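Local coordinates for protein aminoglycoside N(3)-acetyltransferase (Enterobacter cloacae, PDB 6NP3) that transfers an acetyl group from acetyl-CoA to the 3-amino group of 2-deoxystreptamine antibiotics such as gentamicin, probably conferring resistance to them, at residues A[203-207]-A[208-212]; A[168-171]-A[172-175]; A[220-223]-A[224-228]. All blocks are in the same frame, centred on the assembly; numbering follows the deposited sequence. Where two conformers were deposited one is given.

Interaction 1 of 3, residues A[203-207]-A[208-212]; sequences SDWDS and NGILD. With LLL ((2R,3R,4R,5R)-2-((1S,2S,3R,4S,6R)-4,6-diamino-3-((2R,3R,6S)-3-amino-6-(aminomethyl)-tetrahydro-2H-pyran-2-yloxy)-2-hydr oxycyclohexyloxy)-5-methyl-4-(methylamino)-tetrahydro-2H-pyran-3,5-diol), chain B.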
loop_
_atom_site.group_PDB
_atom_site.type_symbol
_atom_site.label_atom_id
_atom_site.label_comp_id
_atom_site.label_asym_id
_atom_site.label_seq_id
_atom_site.Cartn_x
_atom_site.Cartn_y
_atom_site.Cartn_z
ATOM N N SER A 203 4.479 16.359 -9.868
ATOM C CA SER A 203 4.138 16.690 -8.492
ATOM C C SER A 203 2.982 15.813 -8.031
ATOM O O SER A 203 2.230 15.286 -8.843
ATOM C CB SER A 203 3.790 18.175 -8.350
ATOM O OG SER A 203 2.594 18.488 -9.014
ATOM N N ASP A 204 2.853 15.650 -6.719
ATOM C CA ASP A 204 1.744 14.898 -6.144
ATOM C C ASP A 204 1.620 15.339 -4.696
ATOM O O ASP A 204 2.451 16.088 -4.188
ATOM C CB ASP A 204 1.954 13.376 -6.281
ATOM C CG ASP A 204 0.650 12.600 -6.449
ATOM O OD1 ASP A 204 -0.426 13.111 -6.012
ATOM O OD2 ASP A 204 0.729 11.476 -6.996
ATOM N N TRP A 205 0.566 14.879 -4.039
ATOM C CA TRP A 205 0.447 15.142 -2.612
ATOM C C TRP A 205 1.616 14.539 -1.842
ATOM O O TRP A 205 2.090 13.442 -2.161
ATOM C CB TRP A 205 -0.891 14.608 -2.085
ATOM C CG TRP A 205 -2.049 15.107 -2.901
ATOM C CD1 TRP A 205 -2.834 14.383 -3.721
ATOM C CD2 TRP A 205 -2.491 16.460 -3.013
ATOM N NE1 TRP A 205 -3.769 15.183 -4.317
ATOM C CE2 TRP A 205 -3.576 16.470 -3.895
ATOM C CE3 TRP A 205 -2.079 17.663 -2.452
ATOM C CZ2 TRP A 205 -4.247 17.636 -4.233
ATOM C CZ3 TRP A 205 -2.749 18.823 -2.810
ATOM C CH2 TRP A 205 -3.810 18.795 -3.683
ATOM N N ASP A 206 2.053 15.222 -0.792
ATOM C CA ASP A 206 3.129 14.703 0.045
ATOM C C ASP A 206 2.610 13.500 0.825
ATOM O O ASP A 206 1.721 13.640 1.673
ATOM C CB ASP A 206 3.611 15.820 0.962
ATOM C CG ASP A 206 4.867 15.482 1.704
ATOM O OD1 ASP A 206 5.268 14.291 1.723
ATOM O OD2 ASP A 206 5.465 16.475 2.239
ATOM N N SER A 207 3.159 12.312 0.545
ATOM C CA SER A 207 2.753 11.116 1.282
ATOM C C SER A 207 3.466 10.967 2.618
ATOM O O SER A 207 3.228 9.982 3.323
ATOM C CB SER A 207 2.904 9.844 0.447
ATOM O OG SER A 207 4.261 9.552 0.225
ATOM N N ASN A 208 4.333 11.922 2.966
ATOM C CA ASN A 208 4.992 11.969 4.263
ATOM C C ASN A 208 4.461 13.091 5.154
ATOM O O ASN A 208 5.180 13.611 6.011
ATOM C CB ASN A 208 6.502 12.069 4.091
ATOM C CG ASN A 208 7.089 10.777 3.648
ATOM O OD1 ASN A 208 6.863 9.736 4.264
ATOM N ND2 ASN A 208 7.809 10.813 2.565
ATOM N N GLY A 209 3.201 13.459 4.967
ATOM C CA GLY A 209 2.541 14.465 5.779
ATOM C C GLY A 209 1.774 15.439 4.909
ATOM O O GLY A 209 2.376 16.260 4.224
ATOM N N ILE A 210 0.443 15.401 4.984
ATOM C CA ILE A 210 -0.368 16.205 4.085
ATOM C C ILE A 210 -0.387 17.669 4.498
ATOM O O ILE A 210 -0.648 18.538 3.659
ATOM C CB ILE A 210 -1.786 15.615 3.954
ATOM C CG1 ILE A 210 -2.564 16.253 2.794
ATOM C CG2 ILE A 210 -2.567 15.698 5.268
ATOM C CD1 ILE A 210 -1.963 16.050 1.441
ATOM N N LEU A 211 -0.218 17.958 5.788
ATOM C CA LEU A 211 -0.050 19.319 6.274
ATOM C C LEU A 211 1.244 19.373 7.070
ATOM O O LEU A 211 1.757 18.341 7.532
ATOM C CB LEU A 211 -1.184 19.742 7.205
ATOM C CG LEU A 211 -2.609 19.728 6.664
ATOM C CD1 LEU A 211 -3.559 20.221 7.762
ATOM C CD2 LEU A 211 -2.755 20.541 5.416
ATOM N N ASP A 212 1.756 20.602 7.257
ATOM C CA ASP A 212 3.005 20.782 7.999
ATOM C C ASP A 212 2.967 20.072 9.349
ATOM O O ASP A 212 3.949 19.448 9.757
ATOM C CB ASP A 212 3.291 22.278 8.207
ATOM C CG ASP A 212 3.587 23.012 6.910
ATOM O OD1 ASP A 212 3.908 22.353 5.903
ATOM O OD2 ASP A 212 3.509 24.269 6.919
HETATM C C11 LLL B . 6.494 6.177 6.507
HETATM O O11 LLL B . 5.351 5.898 5.657
HETATM C C21 LLL B . 6.515 5.107 7.596
HETATM N N21 LLL B . 6.403 3.812 6.935
HETATM C C31 LLL B . 5.317 5.231 8.463
HETATM C C41 LLL B . 5.336 6.605 9.113
HETATM C C51 LLL B . 5.377 7.651 8.005
HETATM O O51 LLL B . 6.476 7.440 7.163
HETATM C C61 LLL B . 5.511 9.039 8.594
HETATM N N61 LLL B . 5.559 10.000 7.493
HETATM C C12 LLL B . 4.974 6.301 1.477
HETATM N N12 LLL B . 4.784 6.777 0.114
HETATM C C22 LLL B . 3.752 6.596 2.346
HETATM C C32 LLL B . 4.010 5.999 3.716
HETATM N N32 LLL B . 2.846 6.240 4.573
HETATM C C42 LLL B . 5.236 6.592 4.412
HETATM C C52 LLL B . 6.455 6.441 3.500
HETATM O O52 LLL B . 7.525 7.158 4.070
HETATM C C62 LLL B . 6.206 6.969 2.101
HETATM O O62 LLL B . 7.326 6.643 1.300
HETATM C C13 LLL B . 7.944 7.701 0.565
HETATM C C23 LLL B . 8.519 7.069 -0.699
HETATM O O23 LLL B . 7.473 6.393 -1.367
HETATM C C33 LLL B . 9.592 6.024 -0.343
HETATM N N33 LLL B . 10.219 5.504 -1.579
HETATM C C43 LLL B . 10.648 6.692 0.561
HETATM O O43 LLL B . 11.353 7.613 -0.248
HETATM C C53 LLL B . 9.974 7.405 1.738
HETATM O O53 LLL B . 8.997 8.330 1.321
HETATM C C83 LLL B . 11.605 5.638 1.129
HETATM C C93 LLL B . 10.167 4.027 -1.617
HETATM O O HOH W 1 7.853 13.331 1.038
HETATM O O HOH W 2 0.892 12.312 3.900
#
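Asp206 reaches its carboxylate forward along the chain and takes the backbone N-H of Asn208 on OD1, at 2.8 Å between N and OD1 and a fairly straight 155°. The N-H arrives from above the carboxylate plane. Asn208 carries the turn to the antibiotic through both branches of its amide. Its CB lies 3.5 Å from Asp206 OD1, next to the bonded backbone N. With CG anti to the carbonyl carbon (chi1 -74°), the amide points toward gentamicin, between hydroxyl O52 and ring oxygen O53. CG itself lies 3.7 Å from gentamicin O52. OD1 accepts from that hydroxyl, O52, at 2.7 Å and more weakly from the aminomethyl nitrogen N61. On the other branch, ND2 donates almost in a straight line (176°) to O53 of the methylamino sugar, 3.0 Å away. This is an Asx turn laid inside a type I beta turn from Asp206 to Gly209, at the point where strand 196-205 runs out into the aminoglycoside pocket. A water takes the other N-H of ND2 and donates to Asp206 OD1, tying the amide to the carboxylate. A second water joins Asp206 O to Gly209 N across the turn. Ser207 OG also faces the ligand and accepts from its amine N12 at 2.8 Å. The second oxygen of Asp206, OD2, is held by a salt bridge to Arg183, which keeps the carboxylate oriented. Farther from the ligand, Ile210 CD1 packs on Trp205 CB at 4.0 Å, while the indole itself has cation-pi partners in Lys182 and Arg184.

Interaction 2 of 3, residues A[168-171]-A[172-175]; sequences TALH and YAEA. With LLL ((2R,3R,4R,5R)-2-((1S,2S,3R,4S,6R)-4,6-diamino-3-((2R,3R,6S)-3-amino-6-(aminomethyl)-tetrahydro-2H-pyran-2-yloxy)-2-hydr oxycyclohexyloxy)-5-methyl-4-(methylamino)-tetrahydro-2H-pyran-3,5-diol), chain B.
The imidazole of His171 is gripped at two of its edges, each partner lying in the ring plane. At one edge ND1 donates to Glu174 OE2, 2.8 Å away and at 164°; at the other, NE2 accepts from the gentamicin amine N32, also at 2.8 Å. The ring of Tyr141 meets the imidazole with the two planes neither parallel nor perpendicular. The carboxylate of Glu174 is turned 56° against the imidazole, and ND1 comes to OE2 from above the carboxylate plane. Both side chains have CG anti to the carbonyl carbon (chi1 -62° for His171), which sends them off the helix side by side in the same direction, and the extended chain of Glu174 then brings OE2 level with ND1. The backbone beneath belongs to helix 170-176. His171 O accepts from Ala175 N at 3.0 Å, Leu170 O from Glu174 N at a longer 3.3 Å, and Tyr172 N reaches back only three residues to Ala169 O, at 2.9 Å. Tyr172 itself swings its ring away toward helix 146-151, while Leu170 CD2 rests 4.2 Å from Ala173 CB on the buried side. Thr168, three residues before His171, binds acetyl-CoA in another structure of this enzyme, as His171 does. A histidine held between a carboxylate and the 3-amine to be acetylated is consistent with a place in the catalytic triad reported for this antibiotic N-acetyltransferase.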
loop_
_atom_site.group_PDB
_atom_site.type_symbol
_atom_site.label_atom_id
_atom_site.label_comp_id
_atom_site.label_asym_id
_atom_site.label_seq_id
_atom_site.Cartn_x
_atom_site.Cartn_y
_atom_site.Cartn_z
ATOM N N THR A 168 -2.038 2.490 3.981
ATOM C CA THR A 168 -1.778 3.247 2.761
ATOM C C THR A 168 -3.048 3.820 2.169
ATOM O O THR A 168 -3.019 4.902 1.577
ATOM C CB THR A 168 -1.122 2.325 1.731
ATOM O OG1 THR A 168 -0.067 1.577 2.356
ATOM C CG2 THR A 168 -0.618 3.077 0.554
ATOM N N ALA A 169 -4.156 3.101 2.273
ATOM C CA ALA A 169 -5.360 3.597 1.644
ATOM C C ALA A 169 -5.775 4.964 2.164
ATOM O O ALA A 169 -6.460 5.699 1.437
ATOM C CB ALA A 169 -6.509 2.625 1.791
ATOM N N LEU A 170 -5.411 5.316 3.399
ATOM C CA LEU A 170 -5.758 6.635 3.916
ATOM C C LEU A 170 -5.061 7.774 3.184
ATOM O O LEU A 170 -5.509 8.919 3.308
ATOM C CB LEU A 170 -5.530 6.708 5.423
ATOM C CG LEU A 170 -6.675 6.137 6.257
ATOM C CD1 LEU A 170 -6.263 5.970 7.694
ATOM C CD2 LEU A 170 -7.888 7.045 6.134
ATOM N N HIS A 171 -3.992 7.510 2.432
ATOM C CA HIS A 171 -3.495 8.551 1.537
ATOM C C HIS A 171 -4.531 8.984 0.507
ATOM O O HIS A 171 -4.421 10.111 -0.004
ATOM C CB HIS A 171 -2.160 8.155 0.905
ATOM C CG HIS A 171 -1.061 7.965 1.902
ATOM N ND1 HIS A 171 -0.642 8.971 2.743
ATOM C CD2 HIS A 171 -0.277 6.897 2.185
ATOM C CE1 HIS A 171 0.346 8.529 3.500
ATOM N NE2 HIS A 171 0.588 7.272 3.180
ATOM N N TYR A 172 -5.518 8.148 0.177
ATOM C CA TYR A 172 -6.595 8.616 -0.695
ATOM C C TYR A 172 -7.389 9.720 -0.011
ATOM O O TYR A 172 -7.759 10.718 -0.641
ATOM C CB TYR A 172 -7.491 7.431 -1.079
ATOM C CG TYR A 172 -8.621 7.822 -1.996
ATOM C CD1 TYR A 172 -9.754 8.432 -1.507
ATOM C CD2 TYR A 172 -8.546 7.623 -3.355
ATOM C CE1 TYR A 172 -10.779 8.849 -2.341
ATOM C CE2 TYR A 172 -9.580 8.008 -4.185
ATOM C CZ TYR A 172 -10.693 8.627 -3.674
ATOM O OH TYR A 172 -11.702 9.037 -4.531
ATOM N N ALA A 173 -7.688 9.539 1.273
ATOM C CA ALA A 173 -8.416 10.574 1.993
ATOM C C ALA A 173 -7.661 11.891 1.965
ATOM O O ALA A 173 -8.257 12.967 1.838
ATOM C CB ALA A 173 -8.656 10.149 3.429
ATOM N N GLU A 174 -6.349 11.831 2.132
ATOM C CA GLU A 174 -5.539 13.036 2.104
ATOM C C GLU A 174 -5.619 13.708 0.743
ATOM O O GLU A 174 -5.695 14.937 0.652
ATOM C CB GLU A 174 -4.092 12.680 2.460
ATOM C CG GLU A 174 -3.874 12.186 3.868
ATOM C CD GLU A 174 -2.460 11.919 4.218
ATOM O OE1 GLU A 174 -2.157 12.021 5.413
ATOM O OE2 GLU A 174 -1.661 11.552 3.346
ATOM N N ALA A 175 -5.583 12.911 -0.328
ATOM C CA ALA A 175 -5.611 13.445 -1.678
ATOM C C ALA A 175 -6.899 14.188 -1.951
ATOM O O ALA A 175 -6.862 15.265 -2.553
ATOM C CB ALA A 175 -5.457 12.311 -2.672
HETATM C C11 LLL B . 6.494 6.177 6.507
HETATM O O11 LLL B . 5.351 5.898 5.657
HETATM C C21 LLL B . 6.515 5.107 7.596
HETATM N N21 LLL B . 6.403 3.812 6.935
HETATM C C31 LLL B . 5.317 5.231 8.463
HETATM C C41 LLL B . 5.336 6.605 9.113
HETATM C C51 LLL B . 5.377 7.651 8.005
HETATM O O51 LLL B . 6.476 7.440 7.163
HETATM C C61 LLL B . 5.511 9.039 8.594
HETATM N N61 LLL B . 5.559 10.000 7.493
HETATM C C12 LLL B . 4.974 6.301 1.477
HETATM N N12 LLL B . 4.784 6.777 0.114
HETATM C C22 LLL B . 3.752 6.596 2.346
HETATM C C32 LLL B . 4.010 5.999 3.716
HETATM N N32 LLL B . 2.846 6.240 4.573
HETATM C C42 LLL B . 5.236 6.592 4.412
HETATM C C52 LLL B . 6.455 6.441 3.500
HETATM O O52 LLL B . 7.525 7.158 4.070
HETATM C C62 LLL B . 6.206 6.969 2.101
HETATM O O62 LLL B . 7.326 6.643 1.300
HETATM C C13 LLL B . 7.944 7.701 0.565
HETATM C C23 LLL B . 8.519 7.069 -0.699
HETATM O O23 LLL B . 7.473 6.393 -1.367
HETATM C C33 LLL B . 9.592 6.024 -0.343
HETATM N N33 LLL B . 10.219 5.504 -1.579
HETATM C C43 LLL B . 10.648 6.692 0.561
HETATM O O43 LLL B . 11.353 7.613 -0.248
HETATM C C53 LLL B . 9.974 7.405 1.738
HETATM O O53 LLL B . 8.997 8.330 1.321
HETATM C C83 LLL B . 11.605 5.638 1.129
HETATM C C93 LLL B . 10.167 4.027 -1.617
#

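Interaction 3 of 3, residues A[220-223]-A[224-228]; sequences PDAV and ERIAR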
loop_
_atom_site.group_PDB
_atom_site.type_symbol
_atom_site.label_atom_id
_atom_site.label_comp_id
_atom_site.label_asym_id
_atom_site.label_seq_id
_atom_site.Cartn_x
_atom_site.Cartn_y
_atom_site.Cartn_z
ATOM N N PRO A 220 3.687 11.615 14.542
ATOM C CA PRO A 220 2.661 10.871 13.791
ATOM C C PRO A 220 2.124 11.684 12.625
ATOM O O PRO A 220 1.870 12.882 12.768
ATOM C CB PRO A 220 1.551 10.659 14.821
ATOM C CG PRO A 220 1.681 11.835 15.748
ATOM C CD PRO A 220 3.171 12.131 15.820
ATOM N N ASP A 221 1.972 11.040 11.476
ATOM C CA ASP A 221 1.335 11.660 10.328
ATOM C C ASP A 221 -0.186 11.570 10.462
ATOM O O ASP A 221 -0.728 11.078 11.458
ATOM C CB ASP A 221 1.878 11.055 9.033
ATOM C CG ASP A 221 1.330 9.669 8.736
ATOM O OD1 ASP A 221 1.099 8.861 9.673
ATOM O OD2 ASP A 221 1.179 9.398 7.520
ATOM N N ALA A 222 -0.889 12.106 9.466
ATOM C CA ALA A 222 -2.339 12.107 9.520
ATOM C C ALA A 222 -2.890 10.694 9.389
ATOM O O ALA A 222 -3.909 10.381 10.003
ATOM C CB ALA A 222 -2.933 13.001 8.440
ATOM N N VAL A 223 -2.271 9.841 8.566
ATOM C CA VAL A 223 -2.731 8.452 8.464
ATOM C C VAL A 223 -2.792 7.822 9.849
ATOM O O VAL A 223 -3.792 7.201 10.238
ATOM C CB VAL A 223 -1.799 7.654 7.537
ATOM C CG1 VAL A 223 -2.109 6.157 7.604
ATOM C CG2 VAL A 223 -1.920 8.161 6.147
ATOM N N GLU A 224 -1.704 7.955 10.610
ATOM C CA GLU A 224 -1.654 7.359 11.940
ATOM C C GLU A 224 -2.697 7.959 12.860
ATOM O O GLU A 224 -3.352 7.235 13.623
ATOM C CB GLU A 224 -0.253 7.513 12.533
ATOM C CG GLU A 224 -0.144 6.936 13.926
ATOM C CD GLU A 224 1.265 6.889 14.475
ATOM O OE1 GLU A 224 2.236 7.102 13.719
ATOM O OE2 GLU A 224 1.387 6.620 15.687
ATOM N N ARG A 225 -2.841 9.277 12.846
ATOM C CA ARG A 225 -3.799 9.899 13.742
ATOM C C ARG A 225 -5.222 9.502 13.390
ATOM O O ARG A 225 -6.039 9.253 14.284
ATOM C CB ARG A 225 -3.621 11.413 13.716
ATOM C CG ARG A 225 -2.242 11.873 14.218
ATOM C CD ARG A 225 -2.288 13.196 15.049
ATOM N NE ARG A 225 -3.341 13.100 16.052
ATOM C CZ ARG A 225 -4.327 13.972 16.207
ATOM N NH1 ARG A 225 -4.391 15.072 15.467
ATOM N NH2 ARG A 225 -5.246 13.752 17.132
ATOM N N ILE A 226 -5.544 9.457 12.094
ATOM C CA ILE A 226 -6.879 9.044 11.669
ATOM C C ILE A 226 -7.139 7.604 12.081
ATOM O O ILE A 226 -8.192 7.289 12.640
ATOM C CB ILE A 226 -7.038 9.216 10.152
ATOM C CG1 ILE A 226 -6.987 10.689 9.750
ATOM C CG2 ILE A 226 -8.318 8.556 9.687
ATOM C CD1 ILE A 226 -6.778 10.860 8.283
ATOM N N ALA A 227 -6.190 6.712 11.798
ATOM C CA ALA A 227 -6.418 5.293 12.044
ATOM C C ALA A 227 -6.549 5.003 13.534
ATOM O O ALA A 227 -7.398 4.199 13.942
ATOM C CB ALA A 227 -5.280 4.493 11.424
ATOM N N ARG A 228 -5.737 5.649 14.369
ATOM C CA ARG A 228 -5.878 5.449 15.810
ATOM C C ARG A 228 -7.261 5.870 16.287
ATOM O O ARG A 228 -7.899 5.162 17.079
ATOM C CB ARG A 228 -4.832 6.259 16.580
ATOM C CG ARG A 228 -3.462 5.670 16.678
ATOM C CD ARG A 228 -2.534 6.497 17.580
ATOM N NE ARG A 228 -1.141 6.129 17.335
ATOM C CZ ARG A 228 -0.596 4.981 17.722
ATOM N NH1 ARG A 228 -1.322 4.092 18.381
ATOM N NH2 ARG A 228 0.674 4.721 17.452
HETATM O O HOH W 3 2.992 8.269 11.510
#
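Asp221 and Glu224 meet at the start of helix 222-233, where Asp221 OD1 accepts from Glu224 N at 3.1 Å and 159°. Asp221 has two conformers, and this N-cap bond is that of one of them. The backbone N-H stands above the carboxylate plane. CG of Asp221 sits between its backbone N and carbonyl carbon (chi1 76°), which folds the carboxylate over the helix end. Glu224 answers through a water that accepts from Asp221 N at 3.0 Å and donates to Glu224 OE1 at 2.6 Å; a classical capping box would have a direct bond there. Pro220, preceded by a cis peptide bond, lays its CB 3.8 Å from Glu224 OE1 and also beside Arg225 CG. The next shell is the helix itself: Arg225 N donates to Asp221 O, Ile226 N to Ala222 O at 2.8 Å, and Ala227 N to Val223 O. One turn on, Arg228 NH2 forms a salt bridge to Glu224 OE2 at 2.7 Å, with that oxygen near the guanidinium plane. Beyond these, Arg225 and Ile226 lean on Trp261 of helix 251-265. The side chains of Asp221 and Glu224 cross at about a right angle, their carboxylate planes 67° apart and Asp221 OD1 lying 4.6 Å from Glu224 OE1; the helix N-terminus and Arg228 probably offset this like-charge approach, which may help both groups stay ionised.

Interactions 1 and 2 both touch gentamicin and grip three polar groups of its deoxystreptamine ring, with centres 10 Å apart. Between them Ser207 O lies 3.2 Å from His171 CE1, and Trp205 CD1 packs at 3.5 Å on Ala175 CB. Interaction 3, its centre about 11 Å from that of interaction 2, backs the histidine site: Val223 CG2 is 3.5 Å from His171 CE1, and Ala222 CB is 3.3 Å from Glu174 OE1. It meets interaction 1 through Ile210 CG2 and Ala222 CB, 4.2 Å apart. Segment 203-212 and the start of helix 222-233 thus border the His171–Glu174 pair, and the Asp221 side chain itself lies about 4 Å from the antibiotic at the nearest atoms.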